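Local coordinates for putative electron transport related protein (Corynebacterium diphtheriae, PDB 4PQ1) that is a thioredoxin-like, DsbF-type oxidoreductase that probably exchanges thiols and disulfides with extracytoplasmic substrate proteins through a CxxC motif, at residues T78-K89 with Y103-T113. Residues are numbered along the deposited sequence; the frame is centred on the assembly and turned at random.
Sequences TVVGINVRDYSK and YPSIYDPPFKT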
# COMPACT_ATOMS: atom_id res chain seq x y z
N THR A 78 7.60 5.71 -4.16
CA THR A 78 7.63 4.26 -4.30
C THR A 78 6.29 3.64 -3.95
O THR A 78 5.52 4.19 -3.16
CB THR A 78 8.72 3.63 -3.39
OG1 THR A 78 8.92 2.26 -3.75
CG2 THR A 78 8.28 3.68 -1.92
N VAL A 79 6.01 2.48 -4.54
CA VAL A 79 4.95 1.62 -4.04
C VAL A 79 5.59 0.68 -3.01
O VAL A 79 6.74 0.29 -3.17
CB VAL A 79 4.26 0.81 -5.17
CG1 VAL A 79 3.21 -0.15 -4.60
CG2 VAL A 79 3.61 1.76 -6.19
N VAL A 80 4.86 0.37 -1.95
CA VAL A 80 5.27 -0.67 -1.01
C VAL A 80 4.14 -1.65 -0.78
O VAL A 80 3.08 -1.27 -0.30
CB VAL A 80 5.70 -0.11 0.34
CG1 VAL A 80 5.99 -1.26 1.31
CG2 VAL A 80 6.92 0.77 0.17
N GLY A 81 4.35 -2.91 -1.14
CA GLY A 81 3.29 -3.89 -1.01
C GLY A 81 3.25 -4.42 0.40
O GLY A 81 4.27 -4.48 1.10
N ILE A 82 2.06 -4.81 0.82
CA ILE A 82 1.92 -5.52 2.09
C ILE A 82 1.27 -6.86 1.77
O ILE A 82 0.05 -6.96 1.61
CB ILE A 82 1.09 -4.71 3.10
CG1 ILE A 82 1.78 -3.37 3.37
CG2 ILE A 82 0.89 -5.48 4.41
CD1 ILE A 82 0.99 -2.46 4.28
N ASN A 83 2.09 -7.89 1.66
CA ASN A 83 1.64 -9.22 1.26
C ASN A 83 0.97 -9.91 2.44
O ASN A 83 1.63 -10.21 3.45
CB ASN A 83 2.84 -10.01 0.71
CG ASN A 83 2.51 -11.46 0.36
OD1 ASN A 83 3.16 -12.37 0.86
ND2 ASN A 83 1.52 -11.67 -0.50
N VAL A 84 -0.35 -10.11 2.35
CA VAL A 84 -1.07 -10.72 3.47
C VAL A 84 -1.64 -12.10 3.07
O VAL A 84 -1.90 -12.35 1.90
CB VAL A 84 -2.20 -9.80 4.00
CG1 VAL A 84 -1.63 -8.40 4.36
CG2 VAL A 84 -3.33 -9.67 2.98
N ARG A 85 -1.80 -12.98 4.05
CA ARG A 85 -2.51 -14.26 3.86
C ARG A 85 -1.85 -15.16 2.83
O ARG A 85 -2.45 -16.11 2.33
CB ARG A 85 -3.97 -14.02 3.47
CG ARG A 85 -4.92 -14.00 4.63
CD ARG A 85 -6.23 -13.28 4.30
NE ARG A 85 -6.48 -12.30 5.33
CZ ARG A 85 -7.25 -11.22 5.22
NH1 ARG A 85 -7.90 -10.95 4.09
NH2 ARG A 85 -7.36 -10.41 6.26
N ASP A 86 -0.60 -14.85 2.51
CA ASP A 86 0.24 -15.75 1.75
C ASP A 86 1.15 -16.47 2.73
O ASP A 86 2.26 -16.01 3.02
CB ASP A 86 1.02 -14.99 0.68
CG ASP A 86 0.38 -15.10 -0.69
OD1 ASP A 86 -0.07 -16.21 -1.03
OD2 ASP A 86 0.33 -14.09 -1.42
N TYR A 87 0.65 -17.58 3.25
CA TYR A 87 1.35 -18.33 4.30
C TYR A 87 2.50 -19.13 3.74
O TYR A 87 3.40 -19.55 4.47
CB TYR A 87 0.37 -19.23 5.04
CG TYR A 87 -0.77 -18.45 5.62
CD1 TYR A 87 -0.55 -17.46 6.58
CD2 TYR A 87 -2.07 -18.66 5.19
CE1 TYR A 87 -1.61 -16.71 7.10
CE2 TYR A 87 -3.14 -17.93 5.71
CZ TYR A 87 -2.89 -16.96 6.67
OH TYR A 87 -3.94 -16.23 7.19
N SER A 88 2.49 -19.34 2.43
CA SER A 88 3.64 -19.91 1.78
C SER A 88 4.32 -18.79 1.04
O SER A 88 3.81 -18.28 0.04
CB SER A 88 3.26 -21.07 0.84
OG SER A 88 2.95 -22.24 1.60
N LYS A 89 5.48 -18.39 1.56
CA LYS A 89 6.20 -17.24 1.02
C LYS A 89 6.64 -17.47 -0.42
O LYS A 89 6.64 -16.53 -1.23
CB LYS A 89 7.41 -16.91 1.89
CG LYS A 89 8.00 -15.54 1.63
CD LYS A 89 9.19 -15.27 2.52
CE LYS A 89 9.59 -13.81 2.46
NZ LYS A 89 10.75 -13.50 3.35
N TYR A 103 8.86 -3.36 -7.15
CA TYR A 103 8.79 -2.66 -5.87
C TYR A 103 8.73 -3.62 -4.67
O TYR A 103 8.28 -4.77 -4.81
CB TYR A 103 7.59 -1.70 -5.86
CG TYR A 103 6.23 -2.31 -6.10
CD1 TYR A 103 5.51 -2.88 -5.05
CD2 TYR A 103 5.64 -2.26 -7.35
CE1 TYR A 103 4.24 -3.42 -5.26
CE2 TYR A 103 4.38 -2.79 -7.57
CZ TYR A 103 3.69 -3.36 -6.52
OH TYR A 103 2.44 -3.88 -6.73
N PRO A 104 9.21 -3.16 -3.50
CA PRO A 104 9.33 -4.07 -2.36
C PRO A 104 7.98 -4.36 -1.71
O PRO A 104 7.05 -3.57 -1.85
CB PRO A 104 10.23 -3.30 -1.40
CG PRO A 104 9.87 -1.88 -1.64
CD PRO A 104 9.52 -1.76 -3.11
N SER A 105 7.89 -5.50 -1.03
CA SER A 105 6.71 -5.85 -0.25
C SER A 105 7.13 -6.25 1.15
O SER A 105 8.14 -6.91 1.34
CB SER A 105 5.91 -6.99 -0.90
OG SER A 105 5.07 -6.53 -1.94
N ILE A 106 6.35 -5.83 2.14
CA ILE A 106 6.48 -6.38 3.47
C ILE A 106 5.76 -7.72 3.53
O ILE A 106 4.58 -7.82 3.15
CB ILE A 106 5.92 -5.44 4.53
CG1 ILE A 106 6.74 -4.14 4.54
CG2 ILE A 106 5.92 -6.11 5.89
CD1 ILE A 106 6.30 -3.19 5.59
N TYR A 107 6.45 -8.76 3.98
CA TYR A 107 5.80 -10.06 4.13
C TYR A 107 5.07 -10.15 5.46
O TYR A 107 5.69 -10.30 6.52
CB TYR A 107 6.81 -11.20 3.98
CG TYR A 107 6.19 -12.57 4.03
CD1 TYR A 107 5.34 -13.00 3.03
CD2 TYR A 107 6.44 -13.43 5.10
CE1 TYR A 107 4.76 -14.26 3.08
CE2 TYR A 107 5.87 -14.67 5.16
CZ TYR A 107 5.03 -15.08 4.14
OH TYR A 107 4.46 -16.33 4.19
N ASP A 108 3.75 -10.09 5.41
CA ASP A 108 2.96 -9.95 6.64
C ASP A 108 1.72 -10.83 6.55
O ASP A 108 0.61 -10.32 6.37
CB ASP A 108 2.62 -8.44 6.85
CG ASP A 108 1.73 -8.17 8.06
OD1 ASP A 108 1.57 -9.05 8.95
OD2 ASP A 108 1.18 -7.05 8.12
N PRO A 109 1.89 -12.16 6.67
CA PRO A 109 0.75 -13.07 6.45
C PRO A 109 -0.51 -12.73 7.28
O PRO A 109 -1.60 -12.86 6.74
CB PRO A 109 1.30 -14.44 6.85
CG PRO A 109 2.78 -14.33 6.63
CD PRO A 109 3.13 -12.89 6.97
N PRO A 110 -0.36 -12.31 8.56
CA PRO A 110 -1.63 -12.10 9.27
C PRO A 110 -2.07 -10.63 9.28
O PRO A 110 -3.01 -10.27 9.98
CB PRO A 110 -1.30 -12.56 10.68
CG PRO A 110 0.14 -12.19 10.85
CD PRO A 110 0.78 -12.33 9.49
N PHE A 111 -1.38 -9.80 8.50
CA PHE A 111 -1.75 -8.41 8.29
C PHE A 111 -1.73 -7.62 9.61
O PHE A 111 -2.63 -6.85 9.90
CB PHE A 111 -3.11 -8.34 7.58
CG PHE A 111 -3.38 -7.01 6.89
CD1 PHE A 111 -2.40 -6.01 6.86
CD2 PHE A 111 -4.56 -6.78 6.21
CE1 PHE A 111 -2.64 -4.82 6.24
CE2 PHE A 111 -4.80 -5.58 5.56
CZ PHE A 111 -3.84 -4.60 5.58
N LYS A 112 -0.67 -7.82 10.38
CA LYS A 112 -0.52 -7.13 11.64
C LYS A 112 -0.34 -5.63 11.38
O LYS A 112 -0.68 -4.80 12.23
CB LYS A 112 0.67 -7.69 12.43
CG LYS A 112 0.38 -9.02 13.13
CD LYS A 112 1.64 -9.59 13.78
CE LYS A 112 1.32 -10.85 14.58
NZ LYS A 112 0.27 -10.60 15.62
N THR A 113 0.15 -5.30 10.19
CA THR A 113 0.37 -3.91 9.77
C THR A 113 -0.92 -3.08 9.80
O THR A 113 -0.88 -1.86 9.95
CB THR A 113 0.95 -3.86 8.33
OG1 THR A 113 2.20 -4.54 8.31
CG2 THR A 113 1.18 -2.44 7.89
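Y107 lies between K89 and P109: CG of K89 sits over the centre of one ring face, a CH-pi contact, while CD of P109 covers the opposite face nearer the rim. With CG anti to the backbone N (chi1 -176°), the tyrosine reaches along the side chain of N83, whose OD1 meets the ring edge 3.1 Å from CD1 of Y107, amide and ring planes 30° apart. Its hydroxyl then donates a short bond to the carbonyl of D86, 2.5 Å from OH of Y107 to O of D86 and in the carbonyl plane. ND2 of N83 gives D86 OD2 a hydrogen bond of 2.8 Å, accepted on the anti lone pair and within the amide plane of N83; the same oxygen also accepts from the backbone N of Q54. The extended K89 chain carries NZ onward to a salt bridge with E30.

Strands 78-83 and 105-107 pair in parallel, the two strands of the beta-alpha-beta unit that crosses over through helix 89-98. OG of S105 packs against CA of G81 at 3.3 Å and is hydrogen-bonded to NE1 of W52. Backbone bonding continues into the loops, R85 N donating to P109 O at 2.7 Å. Near the start of the pairing, CG1 of V79 stands over the Y103 ring, 17° off its normal. On the I82 side of the sheet, CD1 of I82 meets CG2 of T113 tip to tip. Separately, V84 sets CG1 over the F111 ring in a CH-pi contact, 3.4 Å from CG of F111.

OD2 of D108 holds N and OG1 of T113 and OD1 takes N of K112, fastening the backbone after the turn. Y107 OH thus ties the D86 carbonyl to edge strand 105-107, while N83 anchors its carboxylate to the neighbouring strand, near but not touching the C56–C59 disulfide of this thioredoxin-like fold.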